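Local coordinates for protein SusD homolog (Bacteroides ovatus, PDB 4F53) that probably binds mucin O-glycans as a TPR-like lipoprotein of the SusD/RagB family, which takes part in glycan uptake at the outer membrane, at residues Ala265-Thr268 with Cys269-Ala273; Pro277-Glu280 with Ala281-Lys285; Arg307-Gln311 with Gly312-Ser316. All coordinates share one frame; numbering follows the deposited sequence.

Contact 1 of 3, residues Ala265-Thr268 with Cys269-Ala273; sequences ADLT and CYMNA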
loop_
_atom_site.group_PDB
_atom_site.type_symbol
_atom_site.label_atom_id
_atom_site.label_comp_id
_atom_site.label_asym_id
_atom_site.label_seq_id
_atom_site.Cartn_x
_atom_site.Cartn_y
_atom_site.Cartn_z
ATOM N N ALA A 265 14.787 -7.352 -4.071
ATOM C CA ALA A 265 15.750 -8.216 -3.403
ATOM C C ALA A 265 15.306 -8.455 -1.922
ATOM O O ALA A 265 15.505 -9.547 -1.394
ATOM C CB ALA A 265 17.128 -7.578 -3.463
ATOM N N ASP A 266 14.654 -7.447 -1.288
ATOM C CA ASP A 266 14.151 -7.528 0.085
ATOM C C ASP A 266 13.109 -8.651 0.259
ATOM O O ASP A 266 13.205 -9.435 1.194
ATOM C CB ASP A 266 13.528 -6.174 0.520
ATOM C CG ASP A 266 14.384 -4.972 0.165
ATOM O OD1 ASP A 266 14.442 -4.617 -1.035
ATOM O OD2 ASP A 266 15.032 -4.432 1.062
ATOM N N LEU A 267 12.131 -8.720 -0.642
ATOM C CA LEU A 267 11.059 -9.699 -0.595
ATOM C C LEU A 267 11.600 -11.128 -0.750
ATOM O O LEU A 267 11.186 -11.992 0.013
ATOM C CB LEU A 267 10.005 -9.361 -1.669
ATOM C CG LEU A 267 8.601 -9.960 -1.562
ATOM C CD1 LEU A 267 7.924 -9.657 -0.222
ATOM C CD2 LEU A 267 7.735 -9.448 -2.669
ATOM N N THR A 268 12.564 -11.375 -1.665
ATOM C CA THR A 268 13.132 -12.711 -1.790
ATOM C C THR A 268 14.075 -13.017 -0.590
ATOM O O THR A 268 14.155 -14.174 -0.189
ATOM C CB THR A 268 13.787 -12.956 -3.170
ATOM O OG1 THR A 268 14.845 -12.028 -3.376
ATOM C CG2 THR A 268 12.766 -12.876 -4.335
ATOM N N CYS A 269 14.721 -12.009 0.022
ATOM C CA CYS A 269 15.574 -12.232 1.201
ATOM C C CYS A 269 14.765 -12.813 2.380
ATOM O O CYS A 269 15.182 -13.805 2.970
ATOM C CB CYS A 269 16.291 -10.953 1.607
ATOM S SG CYS A 269 17.752 -10.599 0.610
ATOM N N TYR A 270 13.614 -12.203 2.701
ATOM C CA TYR A 270 12.751 -12.675 3.785
ATOM C C TYR A 270 12.112 -14.015 3.456
ATOM O O TYR A 270 12.119 -14.913 4.280
ATOM C CB TYR A 270 11.624 -11.661 4.080
ATOM C CG TYR A 270 12.060 -10.481 4.924
ATOM C CD1 TYR A 270 12.122 -10.577 6.309
ATOM C CD2 TYR A 270 12.357 -9.250 4.340
ATOM C CE1 TYR A 270 12.509 -9.492 7.095
ATOM C CE2 TYR A 270 12.736 -8.152 5.117
ATOM C CZ TYR A 270 12.815 -8.284 6.495
ATOM O OH TYR A 270 13.145 -7.226 7.283
HETATM N N MSE A 271 11.574 -14.144 2.231
HETATM C CA MSE A 271 10.806 -15.320 1.832
HETATM C C MSE A 271 11.677 -16.528 1.596
HETATM O O MSE A 271 11.233 -17.622 1.925
HETATM C CB MSE A 271 9.887 -14.992 0.669
HETATM C CG MSE A 271 8.817 -13.994 1.101
HETATM SE SE MSE A 271 7.636 -13.519 -0.330
HETATM C CE MSE A 271 6.610 -15.102 -0.350
ATOM N N ASN A 272 12.936 -16.343 1.168
ATOM C CA ASN A 272 13.907 -17.450 1.057
ATOM C C ASN A 272 14.321 -17.910 2.452
ATOM O O ASN A 272 14.304 -19.099 2.706
ATOM C CB ASN A 272 15.152 -17.059 0.226
ATOM C CG ASN A 272 14.879 -17.070 -1.254
ATOM O OD1 ASN A 272 13.946 -17.696 -1.725
ATOM N ND2 ASN A 272 15.701 -16.422 -2.030
ATOM N N ALA A 273 14.611 -16.964 3.388
ATOM C CA ALA A 273 15.008 -17.296 4.767
ATOM C C ALA A 273 13.931 -18.117 5.470
ATOM O O ALA A 273 14.253 -18.996 6.265
ATOM C CB ALA A 273 15.273 -16.032 5.549
#

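Contact 2 of 3, residues Pro277-Glu280 with Ala281-Lys285; sequences PRRE and AYYDK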
loop_
_atom_site.group_PDB
_atom_site.type_symbol
_atom_site.label_atom_id
_atom_site.label_comp_id
_atom_site.label_asym_id
_atom_site.label_seq_id
_atom_site.Cartn_x
_atom_site.Cartn_y
_atom_site.Cartn_z
ATOM N N PRO A 277 6.306 -20.943 1.214
ATOM C CA PRO A 277 5.599 -21.534 0.052
ATOM C C PRO A 277 4.782 -20.508 -0.751
ATOM O O PRO A 277 4.289 -20.848 -1.816
ATOM C CB PRO A 277 4.688 -22.609 0.671
ATOM C CG PRO A 277 4.502 -22.206 2.052
ATOM C CD PRO A 277 5.696 -21.367 2.493
ATOM N N ARG A 278 4.669 -19.264 -0.288
ATOM C CA ARG A 278 3.986 -18.210 -1.063
ATOM C C ARG A 278 4.904 -17.700 -2.152
ATOM O O ARG A 278 4.453 -16.933 -2.979
ATOM C CB ARG A 278 3.493 -17.047 -0.185
ATOM C CG ARG A 278 2.351 -17.448 0.736
ATOM C CD ARG A 278 2.148 -16.407 1.782
ATOM N NE ARG A 278 3.223 -16.437 2.771
ATOM C CZ ARG A 278 3.170 -15.796 3.924
ATOM N NH1 ARG A 278 2.099 -15.089 4.245
ATOM N NH2 ARG A 278 4.176 -15.878 4.781
ATOM N N ARG A 279 6.180 -18.134 -2.185
ATOM C CA ARG A 279 7.113 -17.727 -3.258
ATOM C C ARG A 279 6.562 -18.126 -4.610
ATOM O O ARG A 279 6.453 -17.260 -5.489
ATOM C CB ARG A 279 8.524 -18.300 -3.076
ATOM C CG ARG A 279 9.323 -17.500 -2.048
ATOM C CD ARG A 279 10.641 -18.189 -1.706
ATOM N NE ARG A 279 10.406 -19.558 -1.237
ATOM C CZ ARG A 279 11.367 -20.444 -0.997
ATOM N NH1 ARG A 279 12.640 -20.121 -1.190
ATOM N NH2 ARG A 279 11.063 -21.660 -0.571
ATOM N N GLU A 280 6.123 -19.408 -4.735
ATOM C CA GLU A 280 5.533 -19.951 -5.952
ATOM C C GLU A 280 4.183 -19.283 -6.241
ATOM O O GLU A 280 3.803 -19.212 -7.397
ATOM C CB GLU A 280 5.422 -21.498 -5.913
ATOM C CG GLU A 280 4.464 -22.065 -4.863
ATOM C CD GLU A 280 4.795 -23.378 -4.151
ATOM O OE1 GLU A 280 5.396 -24.274 -4.793
ATOM O OE2 GLU A 280 4.378 -23.539 -2.975
ATOM N N ALA A 281 3.488 -18.733 -5.231
ATOM C CA ALA A 281 2.227 -18.073 -5.552
ATOM C C ALA A 281 2.449 -16.647 -6.077
ATOM O O ALA A 281 1.656 -16.164 -6.874
ATOM C CB ALA A 281 1.303 -18.062 -4.346
ATOM N N TYR A 282 3.526 -15.979 -5.647
ATOM C CA TYR A 282 3.819 -14.567 -5.955
ATOM C C TYR A 282 4.677 -14.353 -7.180
ATOM O O TYR A 282 4.456 -13.399 -7.927
ATOM C CB TYR A 282 4.571 -13.914 -4.780
ATOM C CG TYR A 282 3.787 -13.676 -3.512
ATOM C CD1 TYR A 282 2.449 -14.062 -3.408
ATOM C CD2 TYR A 282 4.359 -13.012 -2.434
ATOM C CE1 TYR A 282 1.698 -13.766 -2.272
ATOM C CE2 TYR A 282 3.617 -12.721 -1.290
ATOM C CZ TYR A 282 2.292 -13.109 -1.212
ATOM O OH TYR A 282 1.560 -12.851 -0.091
ATOM N N TYR A 283 5.724 -15.166 -7.343
ATOM C CA TYR A 283 6.639 -14.892 -8.425
ATOM C C TYR A 283 7.344 -16.136 -8.910
ATOM O O TYR A 283 7.153 -17.213 -8.365
ATOM C CB TYR A 283 7.669 -13.808 -7.979
ATOM C CG TYR A 283 8.226 -13.960 -6.572
ATOM C CD1 TYR A 283 9.169 -14.941 -6.275
ATOM C CD2 TYR A 283 7.831 -13.102 -5.546
ATOM C CE1 TYR A 283 9.688 -15.078 -4.989
ATOM C CE2 TYR A 283 8.325 -13.247 -4.253
ATOM C CZ TYR A 283 9.272 -14.220 -3.986
ATOM O OH TYR A 283 9.835 -14.314 -2.745
ATOM N N ASP A 284 8.179 -15.972 -9.945
ATOM C CA ASP A 284 8.922 -17.058 -10.556
ATOM C C ASP A 284 10.394 -17.005 -10.212
ATOM O O ASP A 284 10.896 -15.988 -9.756
ATOM C CB ASP A 284 8.770 -16.984 -12.086
ATOM C CG ASP A 284 7.430 -17.456 -12.618
ATOM O OD1 ASP A 284 6.991 -18.542 -12.221
ATOM O OD2 ASP A 284 6.894 -16.801 -13.533
ATOM N N LYS A 285 11.100 -18.105 -10.485
ATOM C CA LYS A 285 12.548 -18.151 -10.338
ATOM C C LYS A 285 13.163 -17.278 -11.449
ATOM O O LYS A 285 12.500 -16.924 -12.440
ATOM C CB LYS A 285 13.068 -19.596 -10.382
ATOM C CG LYS A 285 12.570 -20.424 -9.202
ATOM C CD LYS A 285 13.426 -21.636 -8.971
ATOM C CE LYS A 285 12.812 -22.529 -7.922
ATOM N NZ LYS A 285 13.572 -23.793 -7.767
#

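Contact 3 of 3, residues Arg307-Gln311 with Gly312-Ser316; sequences RGILQ and GQYNS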
loop_
_atom_site.group_PDB
_atom_site.type_symbol
_atom_site.label_atom_id
_atom_site.label_comp_id
_atom_site.label_asym_id
_atom_site.label_seq_id
_atom_site.Cartn_x
_atom_site.Cartn_y
_atom_site.Cartn_z
ATOM N N ARG A 307 16.481 -2.523 -5.096
ATOM C CA ARG A 307 15.680 -1.309 -5.303
ATOM C C ARG A 307 16.603 -0.099 -5.263
ATOM O O ARG A 307 17.600 -0.122 -4.532
ATOM C CB ARG A 307 14.581 -1.164 -4.241
ATOM C CG ARG A 307 13.513 -2.250 -4.240
ATOM C CD ARG A 307 12.557 -2.068 -3.061
ATOM N NE ARG A 307 13.286 -2.244 -1.799
ATOM C CZ ARG A 307 13.546 -1.277 -0.934
ATOM N NH1 ARG A 307 13.014 -0.071 -1.097
ATOM N NH2 ARG A 307 14.300 -1.519 0.126
ATOM N N GLY A 308 16.262 0.944 -6.017
ATOM C CA GLY A 308 17.035 2.173 -6.019
ATOM C C GLY A 308 18.300 2.172 -6.851
ATOM O O GLY A 308 19.200 2.970 -6.583
ATOM N N ILE A 309 18.388 1.302 -7.864
ATOM C CA ILE A 309 19.530 1.322 -8.798
ATOM C C ILE A 309 19.337 2.570 -9.680
ATOM O O ILE A 309 18.231 2.800 -10.168
ATOM C CB ILE A 309 19.660 0.013 -9.628
ATOM C CG1 ILE A 309 19.947 -1.214 -8.721
ATOM C CG2 ILE A 309 20.719 0.174 -10.739
ATOM C CD1 ILE A 309 19.742 -2.596 -9.419
ATOM N N LEU A 310 20.362 3.409 -9.807
ATOM C CA LEU A 310 20.248 4.639 -10.585
ATOM C C LEU A 310 20.013 4.305 -12.034
ATOM O O LEU A 310 20.620 3.367 -12.562
ATOM C CB LEU A 310 21.515 5.522 -10.439
ATOM C CG LEU A 310 21.388 7.017 -10.816
ATOM C CD1 LEU A 310 20.710 7.837 -9.690
ATOM C CD2 LEU A 310 22.766 7.630 -11.085
ATOM N N GLN A 311 19.115 5.068 -12.675
ATOM C CA GLN A 311 18.840 4.951 -14.103
ATOM C C GLN A 311 20.158 5.108 -14.850
ATOM O O GLN A 311 20.912 6.046 -14.569
ATOM C CB GLN A 311 17.812 6.011 -14.536
ATOM C CG GLN A 311 17.099 5.681 -15.838
ATOM C CD GLN A 311 16.069 4.578 -15.745
ATOM O OE1 GLN A 311 15.646 4.153 -14.668
ATOM N NE2 GLN A 311 15.663 4.063 -16.901
ATOM N N GLY A 312 20.462 4.130 -15.701
ATOM C CA GLY A 312 21.690 4.084 -16.484
ATOM C C GLY A 312 22.800 3.277 -15.839
ATOM O O GLY A 312 23.875 3.157 -16.420
ATOM N N GLN A 313 22.565 2.713 -14.638
ATOM C CA GLN A 313 23.592 1.971 -13.890
ATOM C C GLN A 313 23.163 0.548 -13.552
ATOM O O GLN A 313 23.532 0.014 -12.507
ATOM C CB GLN A 313 23.971 2.734 -12.613
ATOM C CG GLN A 313 24.695 4.034 -12.938
ATOM C CD GLN A 313 25.110 4.832 -11.739
ATOM O OE1 GLN A 313 24.711 4.582 -10.599
ATOM N NE2 GLN A 313 25.922 5.842 -11.980
ATOM N N TYR A 314 22.406 -0.073 -14.462
ATOM C CA TYR A 314 21.937 -1.452 -14.312
ATOM C C TYR A 314 22.856 -2.415 -14.997
ATOM O O TYR A 314 23.359 -2.111 -16.089
ATOM C CB TYR A 314 20.556 -1.615 -14.950
ATOM C CG TYR A 314 19.416 -1.035 -14.154
ATOM C CD1 TYR A 314 19.028 0.296 -14.321
ATOM C CD2 TYR A 314 18.685 -1.823 -13.277
ATOM C CE1 TYR A 314 17.972 0.836 -13.585
ATOM C CE2 TYR A 314 17.629 -1.298 -12.542
ATOM C CZ TYR A 314 17.274 0.030 -12.705
ATOM O OH TYR A 314 16.222 0.532 -12.011
ATOM N N ASN A 315 23.009 -3.616 -14.417
ATOM C CA ASN A 315 23.708 -4.696 -15.114
ATOM C C ASN A 315 22.772 -5.106 -16.266
ATOM O O ASN A 315 21.552 -5.107 -16.054
ATOM C CB ASN A 315 23.987 -5.847 -14.150
ATOM C CG ASN A 315 25.224 -5.667 -13.312
ATOM O OD1 ASN A 315 26.248 -5.137 -13.757
ATOM N ND2 ASN A 315 25.173 -6.173 -12.095
ATOM N N SER A 316 23.295 -5.361 -17.476
ATOM C CA SER A 316 22.452 -5.675 -18.655
ATOM C C SER A 316 21.558 -6.927 -18.500
ATOM O O SER A 316 20.621 -7.074 -19.287
ATOM C CB SER A 316 23.293 -5.814 -19.922
ATOM O OG SER A 316 24.149 -6.941 -19.845
HETATM O O HOH W 1 23.123 2.705 -8.982
HETATM O O HOH W 2 14.448 1.483 -13.914
#

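Contact 1 of 3, residues Ala265-Thr268 with Cys269-Ala273
Met271, a selenomethionine, lies alongside Leu267 one helical turn away. Its CB is 3.3 Å from Leu267 O, and its CG is the same distance from that oxygen. With CG beside the backbone N (chi1 -66°) the chain runs back along the first turn. Met271 SE then meets the leucine branch, 3.9 Å from Leu267 CD1. A bend at chi3 (76°) turns CE away from Leu267, toward the following helix 279-282.

These are i to i+4 contacts within helix 265-273, a short and mostly buried helix of the TPR-like SusD fold. Four successive backbone hydrogen bonds hold the turn. The shortest runs from Asn272 N to Thr268 O at 2.8 Å, and the next from Cys269 N to Ala265 O at 2.9 Å.

Tyr270 brings the edge of its ring to the helix. Its CD2 lies 3.3 Å from Asp266 O, near the ring plane. Its OH is hydrogen-bonded to Lys456 O, and the ring meets Trp435, on which Leu267 also packs.

Asn272 CB sits 3.1 Å from Thr268 O. The amide ND2 passes beside Thr268 CB but bonds to Tyr302 O, while OD1 accepts from Arg279 NH1. Replacing Asn272 by an alanine removes the amide, and Tyr302 O and Arg279 NH1 would probably lose this partner. The hydroxyl of Thr268 is hydrogen-bonded to Gly304 N.

Contact 2 of 3, residues Pro277-Glu280 with Ala281-Lys285
Arg279 and Tyr283 meet at the end of the short helix 279-282, an element of the SusD fold. Tyr283 is the first residue to leave helical backbone angles. Its N still makes a nearly straight 2.9 Å hydrogen bond to Arg279 O (169°). One turn of chain is thus closed by a helical i to i+4 bond. Arg278 O receives Tyr282 N at 3.0 Å, and also a weak bond from Ala281 N.

The packed side holds the two tyrosines. Arg278 CB stands over the middle of the Tyr282 ring, 4.3 Å from its centroid, in a CH-pi contact. From there the two side chains run the same way. The Arg278 guanidinium forms a salt bridge with Asp276, and Tyr282 OH bonds to Ile436 O. Phe439 stacks on the Tyr282 ring.

The other side is looser and faces solvent. Ala281 puts only a methyl there, with CB 3.6 Å from Arg278 O. Glu280 is exposed, and its side chain approaches only the N of the next residue; its carboxylate makes no bond across the turn.

Tyr283 takes the inner side. Its CG lies between its own backbone N and carbonyl carbon (chi1 42°). This swings the ring back against the turn, so that Arg279 O lies over one face, toward the rim. The Arg279 guanidinium stands almost perpendicular to that ring, 88° between planes, and bonds to Asp276 O. The Tyr283 OH is buried without a polar partner, and Arg279 CG rests 3.3 Å from it.

Contact 3 of 3, residues Arg307-Gln311 with Gly312-Ser316
Ile309 packs its CG2 methyl squarely on one face of the Tyr314 ring. This CH-pi contact puts CG2 3.7 Å from the ring centroid. CB and CD1 touch the CE2 side of the same ring, with CB 3.8 Å from Tyr314 CE2. CG2 is anti to the backbone N of Ile309, which turns it onto the ring; it also lies 3.3 Å from Gln313 O. Leu310 packs against the Gln313 amide, with Leu310 CB 3.3 Å from Gln313 OE1 and CD2 beside the same group.

A single direct hydrogen bond joins the two segments, from Gln313 N to Leu310 O at 2.9 Å. It closes a type II beta turn, Leu310 to Gln313, in the long surface loop between helix 288-291 and strand 332-335. Gly312 occupies the third position with positive phi (94°). A CB there would run into Gln311 O.

Two waters bridge the segments, one from a backbone N to a side chain and one between two side chains. The first accepts from Leu310 N and donates to Gln313 OE1, at 2.9 Å from the latter. The extended Gln313 chain carries its amide back past Leu310 CB to reach this water. The other water donates to Gln311 OE1 and lies 2.8 Å from Tyr314 OH. Gln311 OE1 sits near the plane of the Tyr314 ring, at its edge. The same amide is tied to the rest of the fold through Gly68 O and Arg74 NH1.

The three contacts come in series along the chain. Contacts 1 and 2 lie on consecutive short helices, 265-273 and 279-282, with centres about 11 Å apart. Met271 packs on both the second helix and the residue after it: Met271 SE is 3.4 Å from Tyr283 OH, and Met271 CE is 3.6 Å from Arg279 N. Contact 3 lies farther along, in a surface loop, about 20 Å from contact 1 and about 24 Å from contact 2, centre to centre. It does not touch contact 2. A salt bridge from Arg307 NE to Asp266 OD1, 2.7 Å, ties this loop to the start of helix 265-273. That helix is therefore the shared element, joined to both neighbours within one SusD/RagB family region.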